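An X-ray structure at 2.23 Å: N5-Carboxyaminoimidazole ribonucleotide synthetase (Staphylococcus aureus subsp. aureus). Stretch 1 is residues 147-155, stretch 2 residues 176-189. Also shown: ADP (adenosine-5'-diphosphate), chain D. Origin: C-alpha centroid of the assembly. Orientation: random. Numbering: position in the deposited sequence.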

# COMPACT_ATOMS: atom_id res chain seq x y z
N PRO A 147 40.76 17.45 9.13
CA PRO A 147 40.08 16.35 9.83
C PRO A 147 39.93 15.11 8.96
O PRO A 147 40.11 15.19 7.74
CB PRO A 147 38.69 16.93 10.15
CG PRO A 147 38.64 18.32 9.50
CD PRO A 147 39.79 18.40 8.56
N PHE A 148 39.65 13.98 9.60
CA PHE A 148 39.34 12.71 8.93
C PHE A 148 38.57 11.76 9.86
O PHE A 148 38.55 11.94 11.08
CB PHE A 148 40.60 12.02 8.36
CG PHE A 148 41.48 11.40 9.41
CD1 PHE A 148 42.41 12.17 10.12
CD2 PHE A 148 41.42 10.03 9.67
CE1 PHE A 148 43.23 11.60 11.08
CE2 PHE A 148 42.24 9.44 10.63
CZ PHE A 148 43.15 10.23 11.34
N ILE A 149 37.92 10.76 9.27
CA ILE A 149 37.05 9.88 10.04
C ILE A 149 37.36 8.41 9.80
O ILE A 149 37.53 8.00 8.67
CB ILE A 149 35.55 10.23 9.79
CG1 ILE A 149 34.63 9.25 10.52
CG2 ILE A 149 35.26 10.25 8.31
CD1 ILE A 149 33.27 9.86 10.85
N VAL A 150 37.44 7.65 10.88
CA VAL A 150 37.68 6.20 10.83
C VAL A 150 36.36 5.40 10.98
O VAL A 150 35.60 5.64 11.91
CB VAL A 150 38.67 5.78 11.94
CG1 VAL A 150 39.06 4.34 11.78
CG2 VAL A 150 39.90 6.66 11.87
N LYS A 151 36.08 4.49 10.03
CA LYS A 151 34.88 3.64 10.06
C LYS A 151 35.27 2.17 10.07
O LYS A 151 36.20 1.77 9.37
CB LYS A 151 33.96 3.90 8.85
CG LYS A 151 33.62 5.36 8.60
CD LYS A 151 32.88 5.58 7.27
CE LYS A 151 32.58 7.04 7.05
NZ LYS A 151 31.92 7.30 5.72
N THR A 152 34.55 1.36 10.86
CA THR A 152 34.69 -0.10 10.75
C THR A 152 34.28 -0.49 9.34
O THR A 152 33.41 0.14 8.73
CB THR A 152 33.88 -0.92 11.84
OG1 THR A 152 32.50 -1.04 11.49
CG2 THR A 152 33.97 -0.27 13.20
N ARG A 153 34.93 -1.51 8.80
CA ARG A 153 34.63 -1.86 7.44
C ARG A 153 33.55 -2.94 7.29
O ARG A 153 33.08 -3.19 6.16
CB ARG A 153 35.89 -2.17 6.64
CG ARG A 153 36.75 -3.24 7.17
CD ARG A 153 38.10 -3.20 6.46
NE ARG A 153 38.06 -3.96 5.22
CZ ARG A 153 39.06 -4.71 4.77
NH1 ARG A 153 40.18 -4.79 5.47
NH2 ARG A 153 38.93 -5.38 3.62
N PHE A 154 33.14 -3.54 8.41
CA PHE A 154 32.16 -4.62 8.37
C PHE A 154 30.82 -4.39 9.06
O PHE A 154 29.77 -4.58 8.43
CB PHE A 154 32.79 -5.94 8.78
CG PHE A 154 33.69 -6.51 7.73
CD1 PHE A 154 33.16 -7.24 6.67
CD2 PHE A 154 35.07 -6.29 7.78
CE1 PHE A 154 33.98 -7.76 5.67
CE2 PHE A 154 35.90 -6.80 6.79
CZ PHE A 154 35.36 -7.53 5.73
N GLY A 155 30.83 -4.00 10.32
CA GLY A 155 29.58 -3.98 11.09
C GLY A 155 28.59 -2.84 10.86
O GLY A 155 27.39 -3.01 11.07
N LYS A 176 41.37 2.82 19.83
CA LYS A 176 40.42 2.00 20.59
C LYS A 176 39.40 1.27 19.69
O LYS A 176 38.87 0.23 20.09
CB LYS A 176 39.69 2.87 21.65
CG LYS A 176 39.13 2.09 22.86
CD LYS A 176 37.97 2.86 23.54
CE LYS A 176 38.46 3.96 24.50
NZ LYS A 176 39.25 3.39 25.63
N LEU A 177 39.16 1.80 18.50
CA LEU A 177 38.26 1.15 17.54
C LEU A 177 39.05 0.18 16.63
O LEU A 177 38.58 -0.92 16.31
CB LEU A 177 37.49 2.19 16.73
CG LEU A 177 36.37 1.75 15.76
CD1 LEU A 177 35.07 1.44 16.50
CD2 LEU A 177 36.13 2.81 14.70
N ILE A 178 40.25 0.59 16.25
CA ILE A 178 41.10 -0.18 15.34
C ILE A 178 41.67 -1.44 15.99
O ILE A 178 41.91 -2.45 15.31
CB ILE A 178 42.19 0.72 14.74
CG1 ILE A 178 41.53 1.75 13.82
CG2 ILE A 178 43.24 -0.09 13.99
CD1 ILE A 178 42.14 3.13 13.86
N GLU A 179 41.88 -1.39 17.31
CA GLU A 179 42.31 -2.55 18.08
C GLU A 179 41.27 -3.68 18.09
O GLU A 179 41.59 -4.82 18.44
CB GLU A 179 42.68 -2.14 19.51
CG GLU A 179 44.00 -1.39 19.63
CD GLU A 179 44.21 -0.73 21.00
OE1 GLU A 179 43.68 -1.25 22.02
OE2 GLU A 179 44.91 0.31 21.07
N THR A 180 40.03 -3.37 17.70
CA THR A 180 38.95 -4.36 17.71
C THR A 180 38.39 -4.71 16.32
O THR A 180 37.65 -5.68 16.19
CB THR A 180 37.76 -3.90 18.59
OG1 THR A 180 36.72 -3.37 17.76
CG2 THR A 180 38.18 -2.86 19.63
N SER A 181 38.72 -3.93 15.30
CA SER A 181 38.17 -4.16 13.97
C SER A 181 38.98 -3.46 12.88
O SER A 181 39.42 -2.32 13.08
CB SER A 181 36.70 -3.73 13.91
OG SER A 181 36.16 -3.94 12.62
N GLU A 182 39.17 -4.15 11.77
CA GLU A 182 39.82 -3.57 10.59
C GLU A 182 38.98 -2.39 10.12
O GLU A 182 37.75 -2.49 10.02
CB GLU A 182 39.95 -4.60 9.46
CG GLU A 182 40.85 -5.80 9.77
CD GLU A 182 41.15 -6.68 8.54
OE1 GLU A 182 42.24 -7.30 8.51
OE2 GLU A 182 40.30 -6.75 7.61
N CYS A 183 39.64 -1.28 9.84
CA CYS A 183 38.92 -0.05 9.52
C CYS A 183 39.32 0.62 8.21
O CYS A 183 40.27 0.19 7.54
CB CYS A 183 39.09 0.94 10.66
SG CYS A 183 38.11 0.54 12.09
N VAL A 184 38.58 1.66 7.85
CA VAL A 184 38.96 2.54 6.75
C VAL A 184 38.95 3.98 7.26
O VAL A 184 38.11 4.34 8.08
CB VAL A 184 37.99 2.52 5.57
CG1 VAL A 184 38.68 3.13 4.36
CG2 VAL A 184 37.53 1.11 5.23
N ALA A 185 39.88 4.79 6.76
CA ALA A 185 39.83 6.24 6.99
C ALA A 185 39.59 7.03 5.68
O ALA A 185 39.97 6.59 4.60
CB ALA A 185 41.08 6.70 7.71
N GLU A 186 38.94 8.18 5.80
CA GLU A 186 38.58 9.01 4.65
C GLU A 186 38.49 10.47 5.11
O GLU A 186 38.21 10.73 6.28
CB GLU A 186 37.24 8.56 4.03
CG GLU A 186 36.10 8.52 5.04
CD GLU A 186 34.73 8.29 4.43
OE1 GLU A 186 34.30 7.11 4.46
OE2 GLU A 186 34.08 9.28 3.96
N LYS A 187 38.75 11.41 4.21
CA LYS A 187 38.67 12.83 4.56
C LYS A 187 37.30 13.22 5.18
O LYS A 187 36.22 12.88 4.63
CB LYS A 187 38.91 13.70 3.31
CG LYS A 187 40.38 13.95 2.93
CD LYS A 187 40.48 14.81 1.66
CE LYS A 187 41.93 15.21 1.30
NZ LYS A 187 42.45 16.32 2.14
N TYR A 188 37.35 13.96 6.29
CA TYR A 188 36.12 14.57 6.81
C TYR A 188 35.86 15.89 6.07
O TYR A 188 36.64 16.87 6.21
CB TYR A 188 36.16 14.76 8.31
CG TYR A 188 34.81 15.12 8.91
CD1 TYR A 188 33.84 14.13 9.15
CD2 TYR A 188 34.52 16.45 9.27
CE1 TYR A 188 32.59 14.45 9.71
CE2 TYR A 188 33.27 16.79 9.82
CZ TYR A 188 32.32 15.78 10.04
OH TYR A 188 31.10 16.10 10.60
N LEU A 189 34.80 15.88 5.26
CA LEU A 189 34.44 16.98 4.39
C LEU A 189 33.57 18.00 5.08
O LEU A 189 32.93 17.70 6.07
CB LEU A 189 33.65 16.46 3.19
CG LEU A 189 34.31 15.47 2.22
CD1 LEU A 189 33.33 15.07 1.13
CD2 LEU A 189 35.55 16.05 1.64
PB ADP D . 26.32 4.55 7.83
O1B ADP D . 26.71 3.54 6.79
O2B ADP D . 25.08 5.37 7.62
O3B ADP D . 26.41 3.98 9.22
PA ADP D . 27.87 6.61 6.63
O1A ADP D . 29.27 6.27 6.17
O2A ADP D . 26.76 6.62 5.61
O3A ADP D . 27.49 5.65 7.88
O5' ADP D . 27.85 8.04 7.37
C5' ADP D . 26.73 8.47 8.12
C4' ADP D . 26.74 9.99 8.16
O4' ADP D . 27.97 10.49 8.75
C3' ADP D . 26.64 10.63 6.77
O3' ADP D . 25.30 10.81 6.30
C2' ADP D . 27.33 11.97 6.99
O2' ADP D . 26.40 12.95 7.39
C1' ADP D . 28.36 11.71 8.09
N9 ADP D . 29.62 11.46 7.36
C8 ADP D . 30.09 10.24 7.01
N7 ADP D . 31.25 10.33 6.31
C5 ADP D . 31.53 11.66 6.24
C6 ADP D . 32.63 12.47 5.64
N6 ADP D . 33.64 11.83 5.00
N1 ADP D . 32.54 13.81 5.76
C2 ADP D . 31.52 14.42 6.40
N3 ADP D . 30.48 13.76 6.96
C4 ADP D . 30.45 12.40 6.91

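Two salt bridges tie the stretches together. Lys151 NZ lies 2.7 Å from Glu186 OE1, and Arg153 NH1 lies 2.9 Å from Glu182 OE2. The first is buried beside the nucleotide. Lys151 is extended beyond chi1 (m, then t throughout), which carries its ammonium to both Glu186 and ADP. Lys151 NZ donates to ADP O1A at 2.9 Å and to ADP N7 at 3.2 Å. Glu186 OE2 accepts from ADP N6 at 2.8 Å. The paired charges suit this buried site, since each offsets the other and both serve the ligand.

The backbones pair as antiparallel strands, 148-152 and 183-187. Lys151 and Glu186 lie within them; Arg153 and Glu182 lie just past one end. Ile149 N donates to Glu186 O at 3.0 Å, and Glu186 N returns a bond to Ile149 O at 3.2 Å. Lys151 and Val184 repeat the pattern: Lys151 N to Val184 O and Val184 N to Lys151 O are both 2.8 Å. Past the strands, Arg153 N donates to Glu182 O at 3.2 Å. At the other end, a weak bond joins Tyr188 N to Pro147 O at 3.4 Å.

Ile149, Lys151, Val184 and Glu186 share one face of the sheet. Ile149 CG2 packs 3.8 Å from Glu186 CG, and it meets the edge of the Tyr188 ring at CD1, 4.2 Å away. ADP C2 lies over one face of that ring, 3.5 Å from Tyr188 CE1.

Val150 and Ala185 occupy the other face, which is apolar here. Val150 CG1 contacts Cys183 CB at 3.6 Å and Ile178 CD1 at 3.9 Å. The small Ala185 fits beside Phe148, with Ala185 CB 3.9 Å from Phe148 CD2. Farther along, Thr152 CG2 meets Leu177 CD1 at 3.9 Å. Together the stretches bury 926 Å², counting both sides.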